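Local coordinates for sporozoite-specific SAG protein (Toxoplasma gondii, PDB 2WNK) that is a SAG2-related surface antigen of the sporozoite stage, built of two SRS domains and probably displayed on the parasite membrane, at residues T16-G21 against L126-P131. Sequence-based numbering, arbitrary orientation.
Sequences TVEKAG and LVKAAP
T16 and V17 run parallel to L126 and V127, the alpha carbons of V17 and V127 lying 4.7 Å apart, and two backbone bonds from V17 fix the register. V17 N donates to L126 O at 2.7 Å, and V17 O accepts from K128 N at 3.0 Å, both bonds nearly straight. The L126 carbonyl oxygen has a second, weaker visitor, a CA-H...O contact from T16 CA at 3.2 Å. T16 and L126 share one face of the sheet, side by side and pointing the same way; the main side-chain touch is T16 CG2 on L126 O at 3.5 Å, while T16 OG1 meets L126 CB only marginally. V17 and V127 occupy the other face, both buried, with V17 CB 4.2 Å from V127 CG2.

This pairing joins edge strand 12-17 to strand 121-127 in a four-stranded mixed sheet whose remaining neighbours are antiparallel. Beyond V17 and V127 the segments part: 18-21 leads into strand 22-28, with G21 backbone hydrogen-bonded to V86, while the chain continues from 128-131 to strand 135-136 in the other half of the molecule.

At the point of divergence, the K128 side chain leans toward 16-21 and runs beside that of E18. Its CG passes V17 O, and its CE lies 3.8 Å from T16 CG2. A bend at chi4 (83°) turns NZ to E18 OE2, where a salt bridge forms at 3.0 Å. The ammonium approaches from above the carboxylate, 40° out of its plane. The E18 chain is itself bent at chi2; although its CB is directed away from the second segment, the carboxylate returns to lie beside K128. Next in the chain, K19 extends away from 126-131, its NZ hydrogen-bonded to the carbonyl oxygen of C158 in the second SRS domain.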
ATOM      1  N   THR A  16      -3.709  -8.190   3.897  1.00 18.73           N
ATOM      2  CA  THR A  16      -3.485  -7.626   2.582  1.00 20.22           C
ATOM      3  C   THR A  16      -2.436  -6.514   2.680  1.00 20.35           C
ATOM      4  O   THR A  16      -2.490  -5.676   3.596  1.00 21.87           O
ATOM      5  CB  THR A  16      -4.782  -7.049   2.008  1.00 20.85           C
ATOM      6  OG1 THR A  16      -5.796  -8.065   1.976  1.00 22.39           O
ATOM      7  CG2 THR A  16      -4.557  -6.522   0.603  1.00 21.63           C
ATOM      8  N   VAL A  17      -1.486  -6.516   1.758  1.00 19.31           N
ATOM      9  CA  VAL A  17      -0.493  -5.456   1.681  1.00 19.46           C
ATOM     10  C   VAL A  17      -0.910  -4.520   0.548  1.00 19.69           C
ATOM     11  O   VAL A  17      -0.979  -4.922  -0.607  1.00 18.35           O
ATOM     12  CB  VAL A  17       0.935  -5.999   1.437  1.00 19.24           C
ATOM     13  CG1 VAL A  17       1.924  -4.837   1.241  1.00 20.59           C
ATOM     14  CG2 VAL A  17       1.399  -6.884   2.634  1.00 17.58           C
ATOM     15  N   GLU A  18      -1.162  -3.263   0.889  1.00 19.94           N
ATOM     16  CA  GLU A  18      -1.754  -2.309  -0.053  1.00 21.28           C
ATOM     17  C   GLU A  18      -0.756  -1.278  -0.594  1.00 20.36           C
ATOM     18  O   GLU A  18      -0.972  -0.673  -1.654  1.00 20.68           O
ATOM     19  CB  GLU A  18      -2.897  -1.578   0.647  1.00 21.60           C
ATOM     20  CG  GLU A  18      -3.833  -2.505   1.402  1.00 24.88           C
ATOM     21  CD  GLU A  18      -5.159  -2.681   0.699  1.00 28.05           C
ATOM     22  OE1 GLU A  18      -6.163  -2.964   1.401  1.00 29.15           O
ATOM     23  OE2 GLU A  18      -5.198  -2.511  -0.544  1.00 29.19           O
ATOM     24  N   LYS A  19       0.336  -1.081   0.132  1.00 20.40           N
ATOM     25  CA  LYS A  19       1.254   0.016  -0.158  1.00 19.84           C
ATOM     26  C   LYS A  19       2.696  -0.413  -0.029  1.00 19.36           C
ATOM     27  O   LYS A  19       3.018  -1.217   0.847  1.00 18.57           O
ATOM     28  CB  LYS A  19       1.045   1.101   0.865  1.00 21.29           C
ATOM     29  CG  LYS A  19       0.158   2.158   0.477  1.00 21.82           C
ATOM     30  CD  LYS A  19       0.615   3.315   1.286  1.00 20.51           C
ATOM     31  CE  LYS A  19      -0.266   4.476   1.127  1.00 22.45           C
ATOM     32  NZ  LYS A  19       0.351   5.633   1.810  1.00 20.74           N
ATOM     33  N   ALA A  20       3.556   0.128  -0.885  1.00 18.35           N
ATOM     34  CA  ALA A  20       4.983  -0.129  -0.769  1.00 18.65           C
ATOM     35  C   ALA A  20       5.456   0.371   0.589  1.00 19.08           C
ATOM     36  O   ALA A  20       5.133   1.499   0.984  1.00 19.09           O
ATOM     37  CB  ALA A  20       5.744   0.566  -1.893  1.00 18.50           C
ATOM     38  N   GLY A  21       6.224  -0.463   1.291  1.00 19.63           N
ATOM     39  CA  GLY A  21       6.740  -0.111   2.608  1.00 20.04           C
ATOM     40  C   GLY A  21       5.831  -0.465   3.774  1.00 20.57           C
ATOM     41  O   GLY A  21       6.151  -0.126   4.920  1.00 22.57           O
ATOM     42  N   LEU A 126      -2.122 -11.417   0.956  1.00 14.13           N
ATOM     43  CA  LEU A 126      -2.415 -10.923  -0.394  1.00 15.63           C
ATOM     44  C   LEU A 126      -1.643  -9.619  -0.630  1.00 16.21           C
ATOM     45  O   LEU A 126      -1.796  -8.661   0.118  1.00 14.89           O
ATOM     46  CB  LEU A 126      -3.911 -10.673  -0.556  1.00 16.89           C
ATOM     47  CG  LEU A 126      -4.251 -10.192  -1.981  1.00 17.94           C
ATOM     48  CD1 LEU A 126      -3.905 -11.244  -2.998  1.00 18.85           C
ATOM     49  CD2 LEU A 126      -5.695  -9.720  -2.144  1.00 20.88           C
ATOM     50  N   VAL A 127      -0.803  -9.590  -1.652  1.00 15.52           N
ATOM     51  CA  VAL A 127      -0.014  -8.402  -1.928  1.00 16.51           C
ATOM     52  C   VAL A 127      -0.553  -7.752  -3.216  1.00 16.63           C
ATOM     53  O   VAL A 127      -0.595  -8.379  -4.279  1.00 16.31           O
ATOM     54  CB  VAL A 127       1.470  -8.747  -2.061  1.00 16.11           C
ATOM     55  CG1 VAL A 127       2.282  -7.491  -2.311  1.00 18.64           C
ATOM     56  CG2 VAL A 127       1.974  -9.456  -0.784  1.00 18.56           C
ATOM     57  N   LYS A 128      -0.996  -6.507  -3.108  1.00 16.56           N
ATOM     58  CA  LYS A 128      -1.621  -5.829  -4.256  1.00 17.18           C
ATOM     59  C   LYS A 128      -0.569  -5.376  -5.259  1.00 16.54           C
ATOM     60  O   LYS A 128       0.613  -5.237  -4.898  1.00 16.51           O
ATOM     61  CB  LYS A 128      -2.417  -4.612  -3.777  1.00 18.91           C
ATOM     62  CG  LYS A 128      -3.570  -4.949  -2.829  1.00 22.01           C
ATOM     63  CD  LYS A 128      -4.826  -5.242  -3.626  1.00 23.07           C
ATOM     64  CE  LYS A 128      -5.997  -5.698  -2.765  1.00 25.98           C
ATOM     65  NZ  LYS A 128      -6.709  -4.533  -2.163  1.00 27.19           N
ATOM     66  N   ALA A 129      -0.981  -5.152  -6.513  1.00 16.04           N
ATOM     67  CA  ALA A 129      -0.039  -4.744  -7.545  1.00 16.31           C
ATOM     68  C   ALA A 129       0.334  -3.267  -7.330  1.00 15.60           C
ATOM     69  O   ALA A 129      -0.456  -2.510  -6.790  1.00 16.54           O
ATOM     70  CB  ALA A 129      -0.627  -4.944  -8.948  1.00 16.26           C
ATOM     71  N   ALA A 130       1.542  -2.877  -7.726  1.00 15.82           N
ATOM     72  CA  ALA A 130       1.985  -1.499  -7.637  1.00 15.03           C
ATOM     73  C   ALA A 130       1.064  -0.613  -8.475  1.00 15.05           C
ATOM     74  O   ALA A 130       0.784  -0.951  -9.618  1.00 13.87           O
ATOM     75  CB  ALA A 130       3.380  -1.389  -8.188  1.00 15.99           C
ATOM     76  N   PRO A 131       0.598   0.519  -7.915  1.00 15.64           N
ATOM     77  CA  PRO A 131      -0.185   1.447  -8.765  1.00 15.99           C
ATOM     78  C   PRO A 131       0.706   2.001  -9.878  1.00 16.24           C
ATOM     79  O   PRO A 131       1.929   2.198  -9.692  1.00 15.63           O
ATOM     80  CB  PRO A 131      -0.604   2.581  -7.816  1.00 16.69           C
ATOM     81  CG  PRO A 131      -0.295   2.121  -6.437  1.00 16.74           C
ATOM     82  CD  PRO A 131       0.673   0.957  -6.502  1.00 16.07           C
TER